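Local coordinates for hypothetical protein PH1109 (Pyrococcus horikoshii, PDB 2D59), which is of unknown function but carries a CoA-binding domain with a Rossmann-like fold, at residues G29-K33 with Y59-L63. Sequence-based numbering, arbitrary orientation.
Sequences GASPK and YEEVL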
loop_
_atom_site.group_PDB
_atom_site.type_symbol
_atom_site.label_atom_id
_atom_site.label_comp_id
_atom_site.label_asym_id
_atom_site.label_seq_id
_atom_site.Cartn_x
_atom_site.Cartn_y
_atom_site.Cartn_z
ATOM N N GLY A 29 -1.779 -3.454 -7.520
ATOM C CA GLY A 29 -2.904 -2.995 -8.309
ATOM C C GLY A 29 -2.505 -1.775 -9.115
ATOM O O GLY A 29 -3.362 -1.053 -9.624
ATOM N N ALA A 30 -1.198 -1.550 -9.228
ATOM C CA ALA A 30 -0.670 -0.414 -9.977
ATOM C C ALA A 30 -1.260 -0.380 -11.382
ATOM O O ALA A 30 -1.485 -1.424 -11.996
ATOM C CB ALA A 30 0.849 -0.494 -10.046
ATOM N N SER A 31 -1.495 0.826 -11.889
ATOM C CA SER A 31 -2.085 0.994 -13.211
ATOM C C SER A 31 -1.538 2.220 -13.935
ATOM O O SER A 31 -1.266 3.247 -13.316
ATOM C CB SER A 31 -3.606 1.117 -13.074
ATOM O OG SER A 31 -4.211 1.487 -14.300
ATOM N N PRO A 32 -1.362 2.121 -15.263
ATOM C CA PRO A 32 -0.849 3.237 -16.060
ATOM C C PRO A 32 -1.959 4.247 -16.370
ATOM O O PRO A 32 -1.700 5.327 -16.898
ATOM C CB PRO A 32 -0.322 2.543 -17.313
ATOM C CG PRO A 32 -1.319 1.439 -17.498
ATOM C CD PRO A 32 -1.495 0.903 -16.086
ATOM N N LYS A 33 -3.194 3.885 -16.032
ATOM C CA LYS A 33 -4.351 4.742 -16.273
ATOM C C LYS A 33 -4.393 5.895 -15.274
ATOM O O LYS A 33 -4.621 5.687 -14.083
ATOM C CB LYS A 33 -5.637 3.922 -16.170
ATOM C CG LYS A 33 -5.714 2.769 -17.159
ATOM C CD LYS A 33 -6.974 1.944 -16.937
ATOM C CE LYS A 33 -7.036 0.756 -17.880
ATOM N NZ LYS A 33 -8.231 -0.094 -17.608
ATOM N N TYR A 59 0.968 -5.457 -15.962
ATOM C CA TYR A 59 1.853 -4.412 -16.464
ATOM C C TYR A 59 3.320 -4.679 -16.163
ATOM O O TYR A 59 3.659 -5.313 -15.164
ATOM C CB TYR A 59 1.442 -3.055 -15.880
ATOM C CG TYR A 59 -0.020 -2.738 -16.093
ATOM C CD1 TYR A 59 -0.917 -2.737 -15.026
ATOM C CD2 TYR A 59 -0.516 -2.481 -17.372
ATOM C CE1 TYR A 59 -2.273 -2.492 -15.227
ATOM C CE2 TYR A 59 -1.868 -2.236 -17.583
ATOM C CZ TYR A 59 -2.742 -2.244 -16.506
ATOM O OH TYR A 59 -4.079 -2.013 -16.714
ATOM N N GLU A 60 4.191 -4.187 -17.038
ATOM C CA GLU A 60 5.624 -4.380 -16.872
ATOM C C GLU A 60 6.286 -3.087 -16.395
ATOM O O GLU A 60 7.398 -3.105 -15.867
ATOM C CB GLU A 60 6.242 -4.830 -18.201
ATOM C CG GLU A 60 7.642 -5.397 -18.075
ATOM C CD GLU A 60 8.149 -5.997 -19.374
ATOM O OE1 GLU A 60 9.249 -6.588 -19.361
ATOM O OE2 GLU A 60 7.450 -5.878 -20.405
ATOM N N GLU A 61 5.588 -1.972 -16.578
ATOM C CA GLU A 61 6.102 -0.671 -16.164
ATOM C C GLU A 61 4.972 0.318 -15.901
ATOM O O GLU A 61 4.038 0.436 -16.691
ATOM C CB GLU A 61 7.033 -0.115 -17.244
ATOM C CG GLU A 61 7.652 1.232 -16.914
ATOM C CD GLU A 61 8.621 1.698 -17.985
ATOM O OE1 GLU A 61 9.195 2.796 -17.835
ATOM O OE2 GLU A 61 8.813 0.962 -18.977
ATOM N N VAL A 62 5.056 1.026 -14.778
ATOM C CA VAL A 62 4.047 2.013 -14.426
ATOM C C VAL A 62 4.752 3.258 -13.898
ATOM O O VAL A 62 5.598 3.169 -13.011
ATOM C CB VAL A 62 3.080 1.469 -13.346
ATOM C CG1 VAL A 62 2.089 2.545 -12.937
ATOM C CG2 VAL A 62 2.332 0.251 -13.888
ATOM N N LEU A 63 4.415 4.407 -14.474
ATOM C CA LEU A 63 4.998 5.682 -14.074
ATOM C C LEU A 63 6.526 5.656 -14.010
ATOM O O LEU A 63 7.129 6.181 -13.074
ATOM C CB LEU A 63 4.407 6.114 -12.724
ATOM C CG LEU A 63 2.909 6.438 -12.808
ATOM C CD1 LEU A 63 2.298 6.575 -11.415
ATOM C CD2 LEU A 63 2.731 7.717 -13.609
HETATM O O HOH W 1 -5.485 -0.852 -14.836
#
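Pro32 stands on edge beneath the phenol of Tyr59, presenting its CD to one face of the aromatic ring. That carbon lies 3.4 Å from the centroid of the Tyr59 ring and only 12° off its normal, a close CH-pi contact with the two side chains crossing at about a right angle. Pro32 CG follows it under the ring, 3.7 Å from Tyr59 CE2. Ala30 O approaches the same ring obliquely, 3.4 Å from Tyr59 CD1, and it accepts a hydrogen bond from the side chain of Asn56. At the far end of the phenol a water joins the two segments, 2.6 Å from Tyr59 OH and 2.7 Å from Ser31 OG. Ser31 OG in turn accepts a hydrogen bond from the backbone N of Lys33 at 3.1 Å, an ST turn that ties the water's serine anchor to the bend around Pro32.

Val62 packs beside this pair, its two methyls divided between neighbours. With CG1 anti to the backbone N (chi1 177°), that branch rests 3.4 Å from Ser31 O, while CG2 faces the methyl of Ala30. Ser31 O also receives a hydrogen bond from Asn39 of helix 37-47, and Met42 of the same helix touches Val62. Further out, Gly29 is joined by backbone hydrogen bonding to Val55, at the end of the neighbouring strand.

The loop 29-33 follows the first strand of the parallel sheet and leads into helix 37-47, the position of the nucleotide-binding loop in Rossmann folds; here the segment after the adjacent second strand, 51-55, packs against it.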